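Local coordinates for protein spermidine N(1)-acetyltransferase (PDB 3K9U) that acetylates polyamines, moving the acetyl group of acetyl-CoA onto an amine of the acceptor, and so guards the cell against polyamine toxicity, at residues 11-16 with 45-50; 5-10 with 64-69; 122-127 with 154-159. All blocks are in the same frame, centred on the assembly; numbering follows the deposited sequence.

Interaction 1: 11-16 with 45-50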
# COMPACT_ATOMS: atom_id res chain seq x y z
N GLU A 11 -19.85 -14.44 12.04
CA GLU A 11 -20.19 -13.93 10.69
C GLU A 11 -18.99 -13.27 9.99
O GLU A 11 -19.00 -13.11 8.78
CB GLU A 11 -21.38 -12.96 10.72
CG GLU A 11 -21.44 -12.09 11.95
CD GLU A 11 -22.29 -10.85 11.77
OE1 GLU A 11 -23.39 -10.92 11.15
OE2 GLU A 11 -21.86 -9.79 12.28
N ASP A 12 -17.95 -12.93 10.75
CA ASP A 12 -16.74 -12.37 10.16
C ASP A 12 -15.81 -13.44 9.60
O ASP A 12 -14.76 -13.12 9.06
CB ASP A 12 -16.00 -11.50 11.18
CG ASP A 12 -16.85 -10.33 11.67
OD1 ASP A 12 -17.44 -9.62 10.82
OD2 ASP A 12 -16.94 -10.13 12.90
N LEU A 13 -16.18 -14.71 9.69
CA LEU A 13 -15.22 -15.79 9.45
C LEU A 13 -14.60 -15.81 8.05
O LEU A 13 -13.37 -15.87 7.89
CB LEU A 13 -15.88 -17.15 9.71
CG LEU A 13 -15.00 -18.36 9.41
CD1 LEU A 13 -13.92 -18.50 10.47
CD2 LEU A 13 -15.86 -19.59 9.34
N GLU A 14 -15.45 -15.78 7.03
CA GLU A 14 -14.97 -15.97 5.66
C GLU A 14 -14.13 -14.76 5.21
O GLU A 14 -13.13 -14.92 4.52
CB GLU A 14 -16.15 -16.22 4.70
CG GLU A 14 -16.97 -17.55 5.01
CD GLU A 14 -17.96 -17.44 6.21
OE1 GLU A 14 -18.00 -16.39 6.91
OE2 GLU A 14 -18.70 -18.42 6.47
N THR A 15 -14.54 -13.56 5.62
CA THR A 15 -13.83 -12.36 5.19
C THR A 15 -12.48 -12.28 5.95
O THR A 15 -11.45 -11.90 5.38
CB THR A 15 -14.71 -11.08 5.30
OG1 THR A 15 -15.11 -10.88 6.66
CG2 THR A 15 -15.99 -11.21 4.46
N LEU A 16 -12.48 -12.73 7.20
CA LEU A 16 -11.23 -12.82 7.98
C LEU A 16 -10.15 -13.70 7.31
O LEU A 16 -8.97 -13.30 7.22
CB LEU A 16 -11.53 -13.27 9.40
CG LEU A 16 -10.39 -13.23 10.43
CD1 LEU A 16 -10.02 -11.82 10.80
CD2 LEU A 16 -10.82 -13.96 11.69
N TYR A 45 -5.43 -20.69 9.26
CA TYR A 45 -6.67 -19.99 8.93
C TYR A 45 -7.78 -20.89 8.33
O TYR A 45 -8.63 -20.42 7.62
CB TYR A 45 -6.36 -18.75 8.06
CG TYR A 45 -5.61 -17.67 8.83
CD1 TYR A 45 -6.30 -16.70 9.56
CD2 TYR A 45 -4.22 -17.64 8.86
CE1 TYR A 45 -5.62 -15.72 10.30
CE2 TYR A 45 -3.53 -16.66 9.60
CZ TYR A 45 -4.24 -15.70 10.32
OH TYR A 45 -3.57 -14.73 11.06
N SER A 46 -7.79 -22.17 8.66
CA SER A 46 -8.94 -23.00 8.35
C SER A 46 -10.20 -22.45 9.03
O SER A 46 -10.12 -21.85 10.10
CB SER A 46 -8.71 -24.44 8.86
OG SER A 46 -8.90 -24.48 10.26
N LYS A 47 -11.36 -22.68 8.41
CA LYS A 47 -12.65 -22.37 9.02
C LYS A 47 -12.77 -22.90 10.48
O LYS A 47 -13.19 -22.17 11.36
CB LYS A 47 -13.81 -22.95 8.19
CG LYS A 47 -14.06 -22.15 6.89
CD LYS A 47 -15.32 -22.63 6.12
CE LYS A 47 -15.67 -21.69 4.97
NZ LYS A 47 -14.89 -21.88 3.69
N GLU A 48 -12.41 -24.15 10.71
CA GLU A 48 -12.70 -24.75 12.00
C GLU A 48 -11.83 -24.11 13.08
O GLU A 48 -12.33 -23.73 14.15
CB GLU A 48 -12.50 -26.25 11.97
CG GLU A 48 -13.55 -27.00 11.20
CD GLU A 48 -13.54 -26.68 9.72
OE1 GLU A 48 -12.44 -26.45 9.17
OE2 GLU A 48 -14.62 -26.66 9.10
N LYS A 49 -10.55 -23.94 12.79
CA LYS A 49 -9.61 -23.41 13.75
C LYS A 49 -9.94 -21.97 14.10
O LYS A 49 -9.98 -21.63 15.29
CB LYS A 49 -8.18 -23.52 13.21
CG LYS A 49 -7.09 -23.14 14.24
CD LYS A 49 -5.68 -23.66 13.77
CE LYS A 49 -4.87 -24.26 14.95
NZ LYS A 49 -5.52 -25.47 15.65
N LEU A 50 -10.20 -21.13 13.09
CA LEU A 50 -10.59 -19.72 13.37
C LEU A 50 -11.92 -19.59 14.15
O LEU A 50 -12.03 -18.75 15.04
CB LEU A 50 -10.74 -18.90 12.09
CG LEU A 50 -9.46 -18.41 11.44
CD1 LEU A 50 -9.84 -17.63 10.18
CD2 LEU A 50 -8.59 -17.57 12.46

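Interaction 2: 5-10 with 64-69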
# COMPACT_ATOMS: atom_id res chain seq x y z
N ILE A 5 -14.08 -0.19 14.97
CA ILE A 5 -13.35 -1.29 15.59
C ILE A 5 -14.28 -2.03 16.56
O ILE A 5 -14.91 -1.40 17.38
CB ILE A 5 -12.12 -0.79 16.39
CG1 ILE A 5 -11.16 0.00 15.50
CG2 ILE A 5 -11.39 -1.98 17.08
CD1 ILE A 5 -10.63 -0.77 14.26
N ARG A 6 -14.36 -3.35 16.48
CA ARG A 6 -15.19 -4.11 17.40
C ARG A 6 -14.82 -5.57 17.42
O ARG A 6 -14.14 -6.06 16.52
CB ARG A 6 -16.67 -3.99 17.05
CG ARG A 6 -17.04 -4.39 15.63
CD ARG A 6 -18.58 -4.61 15.49
NE ARG A 6 -18.86 -5.16 14.16
CZ ARG A 6 -18.93 -4.44 13.04
NH1 ARG A 6 -19.15 -5.04 11.87
NH2 ARG A 6 -18.79 -3.12 13.09
N LYS A 7 -15.28 -6.26 18.46
CA LYS A 7 -15.04 -7.69 18.60
C LYS A 7 -15.52 -8.45 17.37
O LYS A 7 -16.56 -8.14 16.78
CB LYS A 7 -15.71 -8.22 19.86
CG LYS A 7 -15.05 -7.70 21.17
CD LYS A 7 -15.67 -8.30 22.44
CE LYS A 7 -14.91 -7.79 23.68
NZ LYS A 7 -14.81 -8.77 24.83
N LEU A 8 -14.70 -9.41 16.94
CA LEU A 8 -15.05 -10.25 15.82
C LEU A 8 -16.11 -11.24 16.25
O LEU A 8 -16.21 -11.56 17.44
CB LEU A 8 -13.82 -10.98 15.30
CG LEU A 8 -12.85 -10.01 14.65
CD1 LEU A 8 -11.44 -10.59 14.64
CD2 LEU A 8 -13.34 -9.66 13.27
N SER A 9 -16.91 -11.70 15.30
CA SER A 9 -17.95 -12.66 15.58
C SER A 9 -17.94 -13.65 14.44
O SER A 9 -17.18 -13.46 13.46
CB SER A 9 -19.32 -11.96 15.71
OG SER A 9 -19.85 -11.66 14.43
N ILE A 10 -18.74 -14.71 14.56
CA ILE A 10 -18.60 -15.83 13.63
C ILE A 10 -18.99 -15.43 12.19
O ILE A 10 -18.51 -16.02 11.22
CB ILE A 10 -19.33 -17.13 14.09
CG1 ILE A 10 -20.78 -17.17 13.63
CG2 ILE A 10 -19.24 -17.33 15.63
CD1 ILE A 10 -21.48 -18.41 14.13
N LEU A 64 -8.26 -10.51 23.41
CA LEU A 64 -8.78 -9.43 22.60
C LEU A 64 -8.60 -9.81 21.16
O LEU A 64 -7.46 -10.00 20.70
CB LEU A 64 -8.03 -8.13 22.85
CG LEU A 64 -8.11 -7.43 24.21
CD1 LEU A 64 -7.82 -8.38 25.35
CD2 LEU A 64 -7.10 -6.26 24.22
N PHE A 65 -9.71 -9.86 20.42
CA PHE A 65 -9.68 -10.26 19.02
C PHE A 65 -10.64 -9.32 18.30
O PHE A 65 -11.87 -9.50 18.32
CB PHE A 65 -10.06 -11.75 18.92
CG PHE A 65 -9.62 -12.46 17.64
CD1 PHE A 65 -8.62 -11.98 16.82
CD2 PHE A 65 -10.19 -13.68 17.33
CE1 PHE A 65 -8.25 -12.69 15.67
CE2 PHE A 65 -9.82 -14.40 16.20
CZ PHE A 65 -8.85 -13.91 15.36
N LEU A 66 -10.06 -8.28 17.69
CA LEU A 66 -10.82 -7.16 17.13
C LEU A 66 -10.62 -7.06 15.63
O LEU A 66 -9.56 -7.38 15.13
CB LEU A 66 -10.38 -5.85 17.77
CG LEU A 66 -10.18 -5.77 19.28
CD1 LEU A 66 -9.56 -4.45 19.69
CD2 LEU A 66 -11.51 -5.96 20.00
N GLY A 67 -11.65 -6.58 14.94
CA GLY A 67 -11.62 -6.30 13.51
C GLY A 67 -11.73 -4.80 13.24
O GLY A 67 -12.36 -4.06 14.02
N ALA A 68 -11.08 -4.37 12.15
CA ALA A 68 -11.26 -3.03 11.62
C ALA A 68 -12.21 -3.12 10.42
O ALA A 68 -11.95 -3.84 9.45
CB ALA A 68 -9.88 -2.42 11.20
N PHE A 69 -13.30 -2.37 10.49
CA PHE A 69 -14.28 -2.36 9.42
C PHE A 69 -14.28 -0.99 8.72
O PHE A 69 -14.52 0.05 9.35
CB PHE A 69 -15.66 -2.69 9.98
CG PHE A 69 -15.76 -4.09 10.57
CD1 PHE A 69 -15.23 -4.39 11.82
CD2 PHE A 69 -16.39 -5.11 9.87
CE1 PHE A 69 -15.34 -5.67 12.37
CE2 PHE A 69 -16.50 -6.41 10.42
CZ PHE A 69 -15.98 -6.68 11.66
O HOH W 1 -13.86 -11.14 19.83

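Interaction 3: 122-127 with 154-159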
# COMPACT_ATOMS: atom_id res chain seq x y z
N GLU A 122 2.81 -3.92 30.37
CA GLU A 122 3.81 -4.41 29.42
C GLU A 122 3.16 -5.26 28.32
O GLU A 122 2.26 -6.07 28.59
CB GLU A 122 4.83 -5.25 30.18
CG GLU A 122 6.05 -5.72 29.40
CD GLU A 122 7.18 -6.17 30.35
OE1 GLU A 122 8.38 -5.97 30.04
OE2 GLU A 122 6.86 -6.68 31.45
N CYS A 123 3.66 -5.08 27.10
CA CYS A 123 3.20 -5.80 25.93
C CYS A 123 4.40 -6.28 25.14
O CYS A 123 5.29 -5.49 24.85
CB CYS A 123 2.35 -4.89 25.05
SG CYS A 123 1.65 -5.76 23.62
N ARG A 124 4.44 -7.56 24.78
CA ARG A 124 5.52 -8.07 23.94
C ARG A 124 5.00 -8.62 22.64
O ARG A 124 3.82 -8.90 22.51
CB ARG A 124 6.38 -9.12 24.67
CG ARG A 124 5.63 -10.26 25.31
CD ARG A 124 6.47 -11.02 26.36
NE ARG A 124 7.10 -12.21 25.77
CZ ARG A 124 8.37 -12.29 25.40
NH1 ARG A 124 9.20 -11.26 25.56
NH2 ARG A 124 8.82 -13.43 24.86
N LEU A 125 5.89 -8.74 21.66
CA LEU A 125 5.52 -9.27 20.37
C LEU A 125 6.72 -9.84 19.65
O LEU A 125 7.86 -9.47 19.94
CB LEU A 125 4.85 -8.17 19.54
CG LEU A 125 5.70 -6.97 19.09
CD1 LEU A 125 6.50 -7.29 17.79
CD2 LEU A 125 4.88 -5.71 18.90
N TYR A 126 6.47 -10.76 18.71
CA TYR A 126 7.49 -11.26 17.81
C TYR A 126 7.17 -10.73 16.41
O TYR A 126 6.04 -10.82 15.95
CB TYR A 126 7.49 -12.81 17.78
CG TYR A 126 7.87 -13.50 19.10
CD1 TYR A 126 8.95 -14.39 19.16
CD2 TYR A 126 7.14 -13.28 20.24
CE1 TYR A 126 9.30 -15.04 20.37
CE2 TYR A 126 7.46 -13.92 21.44
CZ TYR A 126 8.55 -14.79 21.51
OH TYR A 126 8.83 -15.38 22.73
N VAL A 127 8.17 -10.17 15.74
CA VAL A 127 8.06 -9.75 14.35
C VAL A 127 9.29 -10.30 13.60
O VAL A 127 10.44 -10.33 14.13
CB VAL A 127 8.00 -8.22 14.24
CG1 VAL A 127 9.20 -7.57 14.92
CG2 VAL A 127 7.88 -7.74 12.76
N ILE A 154 12.24 -9.87 19.15
CA ILE A 154 11.29 -9.78 20.24
C ILE A 154 11.23 -8.30 20.65
O ILE A 154 12.26 -7.71 20.97
CB ILE A 154 11.72 -10.67 21.45
CG1 ILE A 154 11.72 -12.15 21.06
CG2 ILE A 154 10.80 -10.44 22.67
CD1 ILE A 154 12.38 -13.08 22.09
N MET A 155 10.05 -7.70 20.62
CA MET A 155 9.92 -6.30 21.01
C MET A 155 9.02 -6.14 22.22
O MET A 155 8.14 -6.95 22.45
CB MET A 155 9.37 -5.46 19.85
CG MET A 155 10.18 -5.59 18.58
SD MET A 155 9.54 -4.60 17.21
CE MET A 155 10.16 -2.95 17.62
N GLU A 156 9.28 -5.09 22.99
CA GLU A 156 8.53 -4.78 24.19
C GLU A 156 8.22 -3.31 24.25
O GLU A 156 9.00 -2.48 23.81
CB GLU A 156 9.27 -5.22 25.48
CG GLU A 156 9.53 -6.74 25.53
CD GLU A 156 10.22 -7.25 26.83
OE1 GLU A 156 10.07 -6.65 27.92
OE2 GLU A 156 10.92 -8.29 26.72
N LYS A 157 7.08 -3.02 24.86
CA LYS A 157 6.66 -1.68 25.21
C LYS A 157 6.12 -1.72 26.61
O LYS A 157 5.32 -2.62 26.93
CB LYS A 157 5.55 -1.23 24.27
CG LYS A 157 5.03 0.22 24.50
CD LYS A 157 3.93 0.55 23.44
CE LYS A 157 3.43 1.97 23.56
NZ LYS A 157 2.50 2.31 22.42
N LYS A 158 6.50 -0.73 27.40
CA LYS A 158 6.11 -0.57 28.79
C LYS A 158 5.03 0.51 28.93
O LYS A 158 5.03 1.49 28.20
CB LYS A 158 7.33 -0.14 29.60
CG LYS A 158 8.50 -1.12 29.57
CD LYS A 158 8.32 -2.22 30.62
CE LYS A 158 8.77 -1.77 32.01
NZ LYS A 158 8.19 -2.63 33.09
N TYR A 159 4.13 0.35 29.89
CA TYR A 159 3.05 1.31 30.09
C TYR A 159 3.08 1.99 31.46
O TYR A 159 3.65 1.49 32.41
CB TYR A 159 1.70 0.62 29.90
CG TYR A 159 1.52 0.15 28.49
CD1 TYR A 159 2.00 -1.10 28.09
CD2 TYR A 159 0.94 0.97 27.53
CE1 TYR A 159 1.87 -1.54 26.78
CE2 TYR A 159 0.79 0.53 26.20
CZ TYR A 159 1.26 -0.73 25.85
OH TYR A 159 1.12 -1.19 24.56
OXT TYR A 159 2.52 3.08 31.61

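Interaction 1: 11-16 with 45-50
L13 and K47 mark the place where the first turns of two helices meet, their CA atoms 7.1 Å apart, and L16 stands level with Y45, just outside the start of the second helix. No hydrogen bond links the two segments. S46 is the N-cap of helix 47-59, its OG accepting from K49 N; in the other segment L16 N bonds to D12 O as a regular helical bond. L13 carries the contact. Its CG stands anti to the backbone N (chi1 177°), and the two methyls beyond it part company: CD1 reaches L50 CB at 3.6 Å, and CD2 lies against K47 CG at 4.0 Å, the leucine and lysine side chains crossing at about a right angle. In this GNAT-fold acetyltransferase both helices belong to the helical run between the first two strands of the sheet, and L16 passes the contact down to L74 and F77 of strand 73-83. L16 CD2 meets L50 CD1 at 4.1 Å; L50 also touches I17, one turn on from L13. At the exposed margin the aliphatic part of K47 runs past E14, CE lying 4.3 Å from E14 CG. Their charged ends stay apart, E14 OE2 being 5.8 Å from K47 NZ.

Interaction 2: 5-10 with 64-69
The first torsion of R6 sets CG between the backbone N and the carbonyl carbon (chi1 56°), and the chain continues extended to NE, bringing the guanidinium over the F69 ring. There it lies flat, planes 20° apart, in a cation-pi stack with R6 CZ 3.7 Å from the ring centroid. NH1 is offset toward the rim, over CE2 and CD2.

L8 has CG anti to its carbonyl carbon, which turns the branch toward the 64-69 strand, and CD1 lies over one face of the F65 ring, 3.9 Å from the centroid, a CH-pi contact. Its CG and CD2 pack against G67, whose missing side chain matters: a CB there would collide with L8 CD2.

The backbones form the antiparallel edge of the GNAT sheet, strand 3-7 being the outermost strand at this end within the chain. R6 and G67 make a hydrogen-bonded pair, with G67 N to R6 O at 3.0 Å and the return bond from R6 N to G67 O at 3.2 Å. Past the strand end, L8 N still donates to F65 O at 3.1 Å.

On the face that carries I5 and A68, I5 CD1 rests 3.6 Å from A68 CB, and I5 CG2 touches L66 CD1. Helix 103-118 covers this face, with T106 and L107 against I5 and I103 against A68.

Interaction 3: 122-127 with 154-159
Residues C123 and K157 form one of the two hydrogen-bonded pairs that 122-127 and 154-159 make in the antiparallel part of the GNAT sheet, where strand 152-158 lies between strands 122-128 and 144-149. C123 N donates to K157 O at 3.0 Å, with K157 N returning the bond to C123 O; L125 and M155 repeat the exchange, M155 N to L125 O being 2.9 Å.

Charged groups line the face carrying E122, R124 and E156. R124 NH1 and E156 OE2 make a long salt bridge of 3.6 Å, the oxygen at the guanidinium edge but the two planes steeply turned. E122, extended beyond CG, brings OE1 to 2.8 Å from E156 OE1; two acceptors this close suggest that one carboxylate may be protonated. K158 NZ lies 4.5 Å from E122 OE1, and would probably ease the repulsion. An alanine in place of this glutamate would probably leave K158 without its nearby opposite charge and K86 without its weak, long ion pair.

Apolar contacts occupy both faces. I154 CG1 lies over one face of the Y126 ring, 4.1 Å from its centroid, in a CH-pi contact; Y126 itself touches acetyl-CoA. On the other face M155 CB packs on L125 CD1, and both side chains meet Y138 and F143.

At the chain end Y159 OH hydrogen-bonds E112, and the ring edge meets C123, Y159 CE1 standing 3.8 Å from C123 CB.

Interactions 1 and 2 touch, their centres about 12 Å apart. Along the chain 11-16 with 45-50 is nested inside the loop closed by 5-10 with 64-69, and the two meet directly: D12 OD1 lies 3.4 Å from F69 CE2, and L16 CD2 lies 4.2 Å from F65 CZ. Interaction 3 shares the sheet with interaction 2, but their centres are about 22 Å apart and their nearest atoms about 9 Å, on opposite sides of the chain's centre. Acetyl-CoA lies against interaction 3, touching Y126 and about 4 Å from the V127 side chain; the side chains of A68 and L16 stand about 9 Å and 12 Å from it. The side chain of Y138, the probable proton donor, is about 4 Å from that of L125.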